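Glycosyl hydrolase (Bacteroides ovatus, PDB 3QC2) is probably a carbohydrate-active enzyme of the glycosyl hydrolase type, built on a five-bladed beta-propeller. Local coordinates at residues A[224-227]-A[231-234]; A[93-98]-A[347-352]; A[37-42]-A[83-88]. All blocks are in the same frame, centred on the assembly; numbering follows the deposited sequence.

Contact 1. Residues A[224-227]-A[231-234]; sequences PIVN and SLKK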
ATOM      1  N   PRO A 224       6.160  -7.288  16.793  1.00 26.01           N
ATOM      2  CA  PRO A 224       5.682  -5.908  16.980  1.00 25.40           C
ATOM      3  C   PRO A 224       6.397  -5.199  18.114  1.00 25.75           C
ATOM      4  O   PRO A 224       6.806  -5.839  19.086  1.00 26.77           O
ATOM      5  CB  PRO A 224       4.184  -6.086  17.340  1.00 25.35           C
ATOM      6  CG  PRO A 224       3.859  -7.485  17.060  1.00 26.00           C
ATOM      7  CD  PRO A 224       5.123  -8.276  17.132  1.00 26.29           C
ATOM      8  N   ILE A 225       6.568  -3.885  17.980  1.00 25.33           N
ATOM      9  CA  ILE A 225       7.195  -3.078  19.020  1.00 25.41           C
ATOM     10  C   ILE A 225       6.139  -2.875  20.065  1.00 25.38           C
ATOM     11  O   ILE A 225       5.026  -2.435  19.764  1.00 24.81           O
ATOM     12  CB  ILE A 225       7.735  -1.757  18.464  1.00 25.04           C
ATOM     13  CG1 ILE A 225       8.901  -2.065  17.509  1.00 25.48           C
ATOM     14  CG2 ILE A 225       8.208  -0.836  19.596  1.00 24.99           C
ATOM     15  CD1 ILE A 225       9.544  -0.859  16.905  1.00 26.03           C
ATOM     16  N   VAL A 226       6.468  -3.218  21.296  1.00 25.98           N
ATOM     17  CA  VAL A 226       5.497  -3.173  22.367  1.00 26.25           C
ATOM     18  C   VAL A 226       5.928  -2.317  23.548  1.00 26.56           C
ATOM     19  O   VAL A 226       7.098  -2.014  23.720  1.00 27.04           O
ATOM     20  CB  VAL A 226       5.165  -4.628  22.864  1.00 26.92           C
ATOM     21  CG1 VAL A 226       4.579  -5.450  21.728  1.00 26.09           C
ATOM     22  CG2 VAL A 226       6.411  -5.310  23.425  1.00 27.52           C
ATOM     23  N   ASN A 227       4.941  -1.931  24.345  1.00 26.49           N
ATOM     24  CA  ASN A 227       5.144  -1.137  25.541  1.00 26.74           C
ATOM     25  C   ASN A 227       5.624  -2.012  26.700  1.00 27.75           C
ATOM     26  O   ASN A 227       5.747  -3.238  26.559  1.00 27.94           O
ATOM     27  CB  ASN A 227       3.825  -0.448  25.931  1.00 26.48           C
ATOM     28  CG  ASN A 227       3.408   0.637  24.942  1.00 25.45           C
ATOM     29  OD1 ASN A 227       4.189   1.522  24.618  1.00 25.59           O
ATOM     30  ND2 ASN A 227       2.163   0.583  24.491  1.00 24.35           N
ATOM     31  N   SER A 231       1.455  -4.067  25.469  1.00 28.39           N
ATOM     32  CA  SER A 231       0.495  -3.500  24.497  1.00 27.70           C
ATOM     33  C   SER A 231       1.273  -3.002  23.289  1.00 27.02           C
ATOM     34  O   SER A 231       2.483  -2.760  23.380  1.00 27.05           O
ATOM     35  CB  SER A 231      -0.336  -2.363  25.117  1.00 27.66           C
ATOM     36  OG  SER A 231       0.487  -1.331  25.646  1.00 27.83           O
ATOM     37  N   LEU A 232       0.595  -2.890  22.150  1.00 26.47           N
ATOM     38  CA  LEU A 232       1.232  -2.419  20.927  1.00 25.79           C
ATOM     39  C   LEU A 232       1.529  -0.936  21.054  1.00 25.59           C
ATOM     40  O   LEU A 232       0.650  -0.147  21.411  1.00 25.57           O
ATOM     41  CB  LEU A 232       0.334  -2.658  19.720  1.00 25.48           C
ATOM     42  CG  LEU A 232       0.072  -4.108  19.314  1.00 26.23           C
ATOM     43  CD1 LEU A 232      -1.050  -4.182  18.256  1.00 25.32           C
ATOM     44  CD2 LEU A 232       1.353  -4.766  18.795  1.00 25.78           C
ATOM     45  N   LYS A 233       2.766  -0.562  20.744  1.00 25.61           N
ATOM     46  CA  LYS A 233       3.218   0.819  20.856  1.00 25.53           C
ATOM     47  C   LYS A 233       2.726   1.670  19.683  1.00 24.52           C
ATOM     48  O   LYS A 233       3.104   1.445  18.548  1.00 24.33           O
ATOM     49  CB  LYS A 233       4.744   0.843  20.931  1.00 26.07           C
ATOM     50  CG  LYS A 233       5.369   2.191  21.246  1.00 27.03           C
ATOM     51  CD  LYS A 233       6.901   2.026  21.493  1.00 29.03           C
ATOM     52  CE  LYS A 233       7.528   3.293  22.066  1.00 30.51           C
ATOM     53  NZ  LYS A 233       8.948   3.094  22.479  1.00 31.33           N
ATOM     54  N   LYS A 234       1.879   2.652  19.986  1.00 24.22           N
ATOM     55  CA  LYS A 234       1.343   3.557  18.982  1.00 23.34           C
ATOM     56  C   LYS A 234       2.353   4.685  18.704  1.00 22.90           C
ATOM     57  O   LYS A 234       2.673   5.469  19.610  1.00 23.32           O
ATOM     58  CB  LYS A 234       0.015   4.153  19.478  1.00 23.65           C
ATOM     59  CG  LYS A 234      -1.059   3.104  19.821  1.00 24.60           C
ATOM     60  CD  LYS A 234      -2.275   3.723  20.517  1.00 25.47           C
ATOM     61  CE  LYS A 234      -3.317   2.624  20.947  1.00 27.37           C
TER
HETATM   62  O   HOH W   1       4.252  -0.807  17.537  1.00 18.65           O
HETATM   63  O   HOH W   2       8.864   0.227  23.656  1.00 41.63           O
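Val226 and Leu232 form a single antiparallel bridge, a non-hydrogen-bonded pair whose CA atoms are 4.6 Å apart. A backbone bond lies at each end of it. Lys233 N gives to Ile225 O at 3.1 Å, and Asn227 N gives to Ser231 O at 2.8 Å, nearly straight. The chain therefore doubles back like a short hairpin without becoming a regular strand pair.

The amide of Asn227 extends the grip: ND2 donates to Ser231 OG at 2.8 Å, with the hydroxyl close to the amide plane. Ser231 OG also hydrogen-bonds to Asp229 OD1 within the turn, so the hydroxyl ties Asn227 to the turn. The other end of the amide, OD1, rests beside Lys233 CG. Lys233 runs out fully extended, and its CD passes Ile225 CG2 at 3.7 Å. Its ammonium NZ is tied back by a water that donates to Val226 O. A second water lies within hydrogen-bonding distance of Ile225 O and Lys233 O. On the inner side, Leu232 CD2 presses on Pro224 CB at 3.4 Å, tight for two carbons.

The pair lies at the protein surface, beyond strand 222-224. Leu232 turns to Trp206 of strand 201-206 and Phe212 of strand 212-216. Ile225 pairs through its backbone with Ala213, while Pro224 and Val226 meet helix 169-172.

Contact 2. Residues A[93-98]-A[347-352]; sequences DGTHFQ and VGVAVY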
ATOM      1  N   ASP A  93       7.835   2.319 -19.150  1.00 27.60           N
ATOM      2  CA  ASP A  93       7.823   3.785 -18.953  1.00 27.92           C
ATOM      3  C   ASP A  93       7.094   4.263 -17.679  1.00 27.31           C
ATOM      4  O   ASP A  93       7.038   5.467 -17.416  1.00 27.54           O
ATOM      5  CB  ASP A  93       7.203   4.454 -20.189  1.00 28.44           C
ATOM      6  CG  ASP A  93       5.738   4.011 -20.444  1.00 28.17           C
ATOM      7  OD1 ASP A  93       5.169   3.264 -19.610  1.00 26.47           O
ATOM      8  OD2 ASP A  93       5.170   4.428 -21.473  1.00 27.69           O
ATOM      9  N   GLY A  94       6.530   3.322 -16.907  1.00 26.80           N
ATOM     10  CA  GLY A  94       5.801   3.650 -15.666  1.00 26.14           C
ATOM     11  C   GLY A  94       4.348   4.129 -15.831  1.00 26.00           C
ATOM     12  O   GLY A  94       3.642   4.319 -14.829  1.00 25.50           O
ATOM     13  N   THR A  95       3.903   4.311 -17.079  1.00 26.44           N
ATOM     14  CA  THR A  95       2.553   4.819 -17.375  1.00 26.48           C
ATOM     15  C   THR A  95       1.684   3.879 -18.248  1.00 26.85           C
ATOM     16  O   THR A  95       0.462   3.967 -18.210  1.00 26.76           O
ATOM     17  CB  THR A  95       2.639   6.186 -18.064  1.00 26.92           C
ATOM     18  OG1 THR A  95       3.426   6.075 -19.261  1.00 28.10           O
ATOM     19  CG2 THR A  95       3.280   7.210 -17.132  1.00 26.15           C
ATOM     20  N   HIS A  96       2.321   3.010 -19.034  1.00 27.19           N
ATOM     21  CA  HIS A  96       1.609   2.055 -19.878  1.00 27.87           C
ATOM     22  C   HIS A  96       1.998   0.645 -19.446  1.00 27.69           C
ATOM     23  O   HIS A  96       3.185   0.275 -19.486  1.00 27.75           O
ATOM     24  CB  HIS A  96       1.943   2.281 -21.338  1.00 28.75           C
ATOM     25  CG  HIS A  96       1.641   3.664 -21.811  1.00 29.44           C
ATOM     26  ND1 HIS A  96       2.604   4.640 -21.914  1.00 29.92           N
ATOM     27  CD2 HIS A  96       0.478   4.244 -22.181  1.00 30.26           C
ATOM     28  CE1 HIS A  96       2.050   5.757 -22.346  1.00 31.28           C
ATOM     29  NE2 HIS A  96       0.760   5.543 -22.517  1.00 30.92           N
ATOM     30  N   PHE A  97       0.999  -0.144 -19.043  1.00 27.31           N
ATOM     31  CA  PHE A  97       1.236  -1.492 -18.526  1.00 27.01           C
ATOM     32  C   PHE A  97       0.746  -2.619 -19.417  1.00 27.55           C
ATOM     33  O   PHE A  97      -0.234  -2.471 -20.161  1.00 27.77           O
ATOM     34  CB  PHE A  97       0.623  -1.614 -17.129  1.00 26.29           C
ATOM     35  CG  PHE A  97       1.380  -0.873 -16.094  1.00 25.44           C
ATOM     36  CD1 PHE A  97       1.247   0.515 -15.970  1.00 25.37           C
ATOM     37  CD2 PHE A  97       2.260  -1.538 -15.256  1.00 24.96           C
ATOM     38  CE1 PHE A  97       1.967   1.214 -15.017  1.00 24.70           C
ATOM     39  CE2 PHE A  97       2.984  -0.850 -14.300  1.00 25.13           C
ATOM     40  CZ  PHE A  97       2.834   0.535 -14.174  1.00 24.79           C
ATOM     41  N   GLN A  98       1.462  -3.750 -19.320  1.00 27.78           N
ATOM     42  CA  GLN A  98       1.186  -4.969 -20.073  1.00 28.30           C
ATOM     43  C   GLN A  98       0.799  -6.058 -19.056  1.00 28.28           C
ATOM     44  O   GLN A  98       1.649  -6.601 -18.345  1.00 27.95           O
ATOM     45  CB  GLN A  98       2.421  -5.367 -20.863  1.00 28.70           C
ATOM     46  CG  GLN A  98       2.927  -4.247 -21.802  1.00 28.75           C
ATOM     47  CD  GLN A  98       4.179  -4.617 -22.564  1.00 28.37           C
ATOM     48  OE1 GLN A  98       4.194  -5.571 -23.337  1.00 27.94           O
ATOM     49  NE2 GLN A  98       5.233  -3.828 -22.382  1.00 28.43           N
ATOM     50  N   VAL A 347      -6.618   1.653 -10.980  1.00 23.01           N
ATOM     51  CA  VAL A 347      -5.255   1.996 -10.533  1.00 22.15           C
ATOM     52  C   VAL A 347      -4.803   3.248 -11.252  1.00 22.17           C
ATOM     53  O   VAL A 347      -5.017   3.389 -12.442  1.00 22.61           O
ATOM     54  CB  VAL A 347      -4.230   0.879 -10.827  1.00 22.00           C
ATOM     55  CG1 VAL A 347      -2.796   1.346 -10.466  1.00 20.96           C
ATOM     56  CG2 VAL A 347      -4.586  -0.378 -10.083  1.00 21.28           C
ATOM     57  N   GLY A 348      -4.182   4.154 -10.521  1.00 21.66           N
ATOM     58  CA  GLY A 348      -3.686   5.380 -11.095  1.00 21.69           C
ATOM     59  C   GLY A 348      -2.224   5.567 -10.818  1.00 21.39           C
ATOM     60  O   GLY A 348      -1.658   4.917  -9.923  1.00 21.22           O
ATOM     61  N   VAL A 349      -1.603   6.457 -11.590  1.00 21.55           N
ATOM     62  CA  VAL A 349      -0.196   6.805 -11.420  1.00 21.23           C
ATOM     63  C   VAL A 349      -0.035   8.334 -11.401  1.00 21.39           C
ATOM     64  O   VAL A 349      -0.798   9.057 -12.037  1.00 21.66           O
ATOM     65  CB  VAL A 349       0.678   6.228 -12.550  1.00 21.73           C
ATOM     66  CG1 VAL A 349       0.312   6.882 -13.918  1.00 21.62           C
ATOM     67  CG2 VAL A 349       2.177   6.417 -12.234  1.00 21.26           C
ATOM     68  N   ALA A 350       0.946   8.796 -10.640  1.00 21.42           N
ATOM     69  CA  ALA A 350       1.305  10.230 -10.541  1.00 21.80           C
ATOM     70  C   ALA A 350       2.809  10.237 -10.395  1.00 21.97           C
ATOM     71  O   ALA A 350       3.362   9.354  -9.771  1.00 21.61           O
ATOM     72  CB  ALA A 350       0.649  10.871  -9.383  1.00 21.24           C
ATOM     73  N   VAL A 351       3.464  11.234 -10.959  1.00 22.95           N
ATOM     74  CA  VAL A 351       4.924  11.246 -11.019  1.00 23.44           C
ATOM     75  C   VAL A 351       5.576  12.478 -10.399  1.00 24.05           C
ATOM     76  O   VAL A 351       5.247  13.615 -10.756  1.00 24.24           O
ATOM     77  CB  VAL A 351       5.389  11.166 -12.513  1.00 24.20           C
ATOM     78  CG1 VAL A 351       6.897  10.960 -12.596  1.00 24.02           C
ATOM     79  CG2 VAL A 351       4.648  10.054 -13.243  1.00 23.51           C
ATOM     80  N   TYR A 352       6.518  12.234  -9.484  1.00 24.26           N
ATOM     81  CA  TYR A 352       7.298  13.295  -8.849  1.00 24.88           C
ATOM     82  C   TYR A 352       8.724  13.304  -9.435  1.00 25.90           C
ATOM     83  O   TYR A 352       9.415  12.282  -9.446  1.00 25.50           O
ATOM     84  CB  TYR A 352       7.300  13.126  -7.318  1.00 24.46           C
ATOM     85  CG  TYR A 352       8.433  13.817  -6.592  1.00 24.46           C
ATOM     86  CD1 TYR A 352       8.603  15.205  -6.666  1.00 25.23           C
ATOM     87  CD2 TYR A 352       9.312  13.083  -5.789  1.00 24.75           C
ATOM     88  CE1 TYR A 352       9.664  15.855  -5.975  1.00 25.73           C
ATOM     89  CE2 TYR A 352      10.366  13.708  -5.090  1.00 25.50           C
ATOM     90  CZ  TYR A 352      10.539  15.094  -5.186  1.00 26.22           C
ATOM     91  OH  TYR A 352      11.588  15.699  -4.509  1.00 26.06           O
TER
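Gly94 and Val349 carry this contact, which joins two neighbouring blades of the five-bladed beta-propeller. Residues 93-98 make the turn between strands 84-91 and 98-99 of the blade formed by strands 52-61 to 98-99. Residues 347-352 belong to strand 346-352, the last strand of the chain, which also bonds to Val28 and Ile29.

The close part is small and buried. Val349 CG2 meets Gly94 O at 3.6 Å, a plain van der Waals contact of a methyl with a carbonyl oxygen. Chi1 of 66° puts CG1 between the backbone N and the carbonyl carbon and leaves CG2 trans to N, facing Gly94. Gly94 O is not left to the methyl alone, since Tyr339 OH of strand 335-342 hydrogen-bonds to it. Tyr339 also packs on Val349, so the same tyrosine serves both sides. Val349 N is held by Asn26 OD1, and Val28 adds to the packing. Gly94 has a positive phi of 81°, which a glycine accommodates easily.

Away from this spot the packing is looser. Thr95 CG2 comes only to 4.4 Å from Val349 CG1, and the threonine leans on Val25 as well. Beyond it, on the solvent side, the turn is held by its own bonds rather than by the strand. Asp93 OD1 accepts from Thr95 N at 3.0 Å, an Asx turn, and also from His96 N. Both donors come from the same face of the carboxylate, Thr95 N well above its plane. Ser91 OG bonds to the backbone of the turn too. The exposed His96 ring adds the last link: its ND1 donates to Asp93 OD2 at 2.6 Å, almost straight at 174° and in the ring plane.

Contact 3. Residues A[37-42]-A[83-88]; sequences FYCPLT and TSRLGY
The Phe37 ring and the Arg85 guanidinium meet with their planes 61° apart. Arg85 NE lies at the edge of the ring, near its plane and 3.5 Å from Phe37 CE2, so this is not a stack. One face of the Phe37 ring has Cys39 N above it, offset toward the rim. One face of the guanidinium has Thr83 CG2 above it, also toward the rim. Cys39 SG and Thr42 OG1 sit at the guanidinium edge.

The contact sets the small two-stranded sheet of 37-39 and 44-46 against the first blade of the beta-propeller. Arg85 lies on strand 84-91 of that blade, where its backbone pairs with Ala71. Its side chain is extended from CG to NE and reaches across to the sheet. The last turn (chi4 82°) swings the flat group out of line with the chain and brings NH2 to the sulfur. The aliphatic part shares the work, as Arg85 CD touches Phe37 CE2 at 3.7 Å. Ile46 of the partner strand packs on both Cys39 and Arg85. Phe37 also meets the Tyr106 ring and touches Pro103.

Cys39 SG accepts two hydrogen bonds. It is trans to the backbone N (chi1 178°) and takes a weak bond from Arg85 NH2 at 3.2 Å. The nearby positive charge would probably polarise the sulfur. A second donor comes from within the bend after the strand: Thr42 N gives to Cys39 SG at 3.4 Å.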
ATOM      1  N   PHE A  37     -10.134 -17.176 -15.248  1.00 35.23           N
ATOM      2  CA  PHE A  37      -9.150 -17.909 -14.447  1.00 34.92           C
ATOM      3  C   PHE A  37      -9.821 -19.108 -13.768  1.00 35.87           C
ATOM      4  O   PHE A  37     -10.924 -18.979 -13.229  1.00 36.09           O
ATOM      5  CB  PHE A  37      -8.537 -16.962 -13.405  1.00 33.77           C
ATOM      6  CG  PHE A  37      -7.878 -17.662 -12.235  1.00 33.18           C
ATOM      7  CD1 PHE A  37      -6.717 -18.409 -12.409  1.00 33.37           C
ATOM      8  CD2 PHE A  37      -8.401 -17.533 -10.952  1.00 32.76           C
ATOM      9  CE1 PHE A  37      -6.099 -19.037 -11.320  1.00 33.09           C
ATOM     10  CE2 PHE A  37      -7.787 -18.162  -9.857  1.00 32.51           C
ATOM     11  CZ  PHE A  37      -6.643 -18.910 -10.044  1.00 32.66           C
ATOM     12  N   TYR A  38      -9.165 -20.276 -13.814  1.00 36.49           N
ATOM     13  CA  TYR A  38      -9.692 -21.463 -13.142  1.00 37.37           C
ATOM     14  C   TYR A  38      -9.274 -21.440 -11.666  1.00 36.67           C
ATOM     15  O   TYR A  38      -8.104 -21.733 -11.323  1.00 36.31           O
ATOM     16  CB  TYR A  38      -9.215 -22.755 -13.796  1.00 38.45           C
ATOM     17  CG  TYR A  38      -9.846 -23.986 -13.161  1.00 40.33           C
ATOM     18  CD1 TYR A  38     -11.089 -24.455 -13.594  1.00 41.99           C
ATOM     19  CD2 TYR A  38      -9.214 -24.663 -12.109  1.00 41.02           C
ATOM     20  CE1 TYR A  38     -11.683 -25.575 -13.007  1.00 43.77           C
ATOM     21  CE2 TYR A  38      -9.799 -25.787 -11.517  1.00 42.81           C
ATOM     22  CZ  TYR A  38     -11.030 -26.237 -11.967  1.00 43.97           C
ATOM     23  OH  TYR A  38     -11.605 -27.340 -11.385  1.00 46.23           O
ATOM     24  N   CYS A  39     -10.223 -21.084 -10.801  1.00 36.45           N
ATOM     25  CA  CYS A  39      -9.980 -21.027  -9.366  1.00 35.90           C
ATOM     26  C   CYS A  39      -9.989 -22.447  -8.793  1.00 36.99           C
ATOM     27  O   CYS A  39     -11.012 -23.134  -8.866  1.00 37.81           O
ATOM     28  CB  CYS A  39     -11.039 -20.175  -8.676  1.00 35.51           C
ATOM     29  SG  CYS A  39     -10.859 -20.091  -6.909  1.00 34.72           S
ATOM     30  N   PRO A  40      -8.849 -22.888  -8.210  1.00 36.91           N
ATOM     31  CA  PRO A  40      -8.744 -24.245  -7.668  1.00 38.19           C
ATOM     32  C   PRO A  40      -9.668 -24.522  -6.464  1.00 38.93           C
ATOM     33  O   PRO A  40      -9.988 -25.686  -6.199  1.00 40.15           O
ATOM     34  CB  PRO A  40      -7.264 -24.346  -7.259  1.00 37.69           C
ATOM     35  CG  PRO A  40      -6.834 -22.960  -7.042  1.00 36.23           C
ATOM     36  CD  PRO A  40      -7.626 -22.103  -7.961  1.00 35.85           C
ATOM     37  N   LEU A  41     -10.078 -23.465  -5.750  1.00 38.47           N
ATOM     38  CA  LEU A  41     -10.977 -23.601  -4.596  1.00 39.17           C
ATOM     39  C   LEU A  41     -12.447 -23.579  -5.034  1.00 40.33           C
ATOM     40  O   LEU A  41     -13.261 -24.329  -4.502  1.00 41.19           O
ATOM     41  CB  LEU A  41     -10.704 -22.506  -3.558  1.00 38.04           C
ATOM     42  CG  LEU A  41      -9.326 -22.553  -2.885  1.00 37.10           C
ATOM     43  CD1 LEU A  41      -9.182 -21.414  -1.892  1.00 35.50           C
ATOM     44  CD2 LEU A  41      -9.107 -23.896  -2.188  1.00 38.10           C
ATOM     45  N   THR A  42     -12.780 -22.715  -6.002  1.00 40.36           N
ATOM     46  CA  THR A  42     -14.151 -22.645  -6.534  1.00 41.36           C
ATOM     47  C   THR A  42     -14.432 -23.849  -7.469  1.00 42.98           C
ATOM     48  O   THR A  42     -15.584 -24.237  -7.648  1.00 44.09           O
ATOM     49  CB  THR A  42     -14.392 -21.340  -7.325  1.00 40.53           C
ATOM     50  OG1 THR A  42     -13.920 -20.221  -6.576  1.00 39.45           O
ATOM     51  CG2 THR A  42     -15.881 -21.155  -7.639  1.00 41.30           C
ATOM     52  N   THR A  83     -13.801 -11.918  -3.858  1.00 36.13           N
ATOM     53  CA  THR A  83     -12.530 -12.615  -3.601  1.00 34.22           C
ATOM     54  C   THR A  83     -11.399 -11.875  -4.293  1.00 32.07           C
ATOM     55  O   THR A  83     -11.421 -11.690  -5.514  1.00 31.84           O
ATOM     56  CB  THR A  83     -12.557 -14.082  -4.059  1.00 34.99           C
ATOM     57  OG1 THR A  83     -13.595 -14.782  -3.372  1.00 35.85           O
ATOM     58  CG2 THR A  83     -11.222 -14.764  -3.749  1.00 34.47           C
ATOM     59  N   SER A  84     -10.410 -11.455  -3.501  1.00 29.89           N
ATOM     60  CA  SER A  84      -9.261 -10.697  -4.012  1.00 28.21           C
ATOM     61  C   SER A  84      -8.104 -11.579  -4.427  1.00 27.39           C
ATOM     62  O   SER A  84      -7.673 -12.436  -3.674  1.00 27.25           O
ATOM     63  CB  SER A  84      -8.775  -9.684  -2.975  1.00 27.24           C
ATOM     64  OG  SER A  84      -9.725  -8.661  -2.799  1.00 26.94           O
ATOM     65  N   ARG A  85      -7.621 -11.353  -5.645  1.00 26.49           N
ATOM     66  CA  ARG A  85      -6.458 -12.053  -6.198  1.00 26.13           C
ATOM     67  C   ARG A  85      -5.541 -10.976  -6.799  1.00 25.20           C
ATOM     68  O   ARG A  85      -6.011  -9.888  -7.170  1.00 24.63           O
ATOM     69  CB  ARG A  85      -6.883 -13.072  -7.251  1.00 26.97           C
ATOM     70  CG  ARG A  85      -7.814 -14.181  -6.716  1.00 27.62           C
ATOM     71  CD  ARG A  85      -8.273 -15.136  -7.824  1.00 28.40           C
ATOM     72  NE  ARG A  85      -9.213 -16.153  -7.319  1.00 29.52           N
ATOM     73  CZ  ARG A  85     -10.530 -15.963  -7.139  1.00 29.84           C
ATOM     74  NH1 ARG A  85     -11.104 -14.786  -7.412  1.00 29.46           N
ATOM     75  NH2 ARG A  85     -11.280 -16.954  -6.676  1.00 31.32           N
ATOM     76  N   LEU A  86      -4.244 -11.258  -6.888  1.00 24.66           N
ATOM     77  CA  LEU A  86      -3.304 -10.262  -7.395  1.00 23.86           C
ATOM     78  C   LEU A  86      -2.948 -10.472  -8.853  1.00 23.98           C
ATOM     79  O   LEU A  86      -2.452 -11.542  -9.244  1.00 24.35           O
ATOM     80  CB  LEU A  86      -2.034 -10.225  -6.556  1.00 23.38           C
ATOM     81  CG  LEU A  86      -2.207 -10.019  -5.047  1.00 22.81           C
ATOM     82  CD1 LEU A  86      -0.848  -9.876  -4.407  1.00 21.86           C
ATOM     83  CD2 LEU A  86      -3.059  -8.819  -4.728  1.00 21.05           C
ATOM     84  N   GLY A  87      -3.216  -9.444  -9.655  1.00 23.68           N
ATOM     85  CA  GLY A  87      -2.879  -9.436 -11.070  1.00 24.13           C
ATOM     86  C   GLY A  87      -1.456  -8.957 -11.218  1.00 23.90           C
ATOM     87  O   GLY A  87      -0.922  -8.312 -10.315  1.00 23.18           O
ATOM     88  N   TYR A  88      -0.843  -9.275 -12.354  1.00 24.53           N
ATOM     89  CA  TYR A  88       0.559  -8.921 -12.643  1.00 24.57           C
ATOM     90  C   TYR A  88       0.616  -8.076 -13.919  1.00 24.72           C
ATOM     91  O   TYR A  88      -0.012  -8.409 -14.899  1.00 24.92           O
ATOM     92  CB  TYR A  88       1.373 -10.214 -12.820  1.00 25.36           C
ATOM     93  CG  TYR A  88       2.860 -10.051 -13.220  1.00 25.94           C
ATOM     94  CD1 TYR A  88       3.227  -9.772 -14.537  1.00 27.22           C
ATOM     95  CD2 TYR A  88       3.882 -10.229 -12.277  1.00 26.25           C
ATOM     96  CE1 TYR A  88       4.573  -9.642 -14.904  1.00 27.78           C
ATOM     97  CE2 TYR A  88       5.219 -10.101 -12.628  1.00 26.80           C
ATOM     98  CZ  TYR A  88       5.564  -9.809 -13.942  1.00 28.09           C
ATOM     99  OH  TYR A  88       6.893  -9.691 -14.293  1.00 29.70           O
TER

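In the fold
Early in the chain, after residues that lie along strand 346-352, comes the small sheet that holds 37-42. Contact 3 closes a short loop from there to strand 84-91, fixing that sheet to the first propeller blade. The same strand leads directly into 93-98, where contact 2 opens. Contact 2 closes 249 residues later on strand 346-352, so it joins the first and last blades across the ring's closure. Contact 1 is nested inside that long loop, a local turn beyond strand 222-224. It lies on the other side of the chain's centre, about 36 Å from contact 2 between centres. Contact 3 closes before either opens; its nearest atoms are about 4 Å from those of contact 2, without touching.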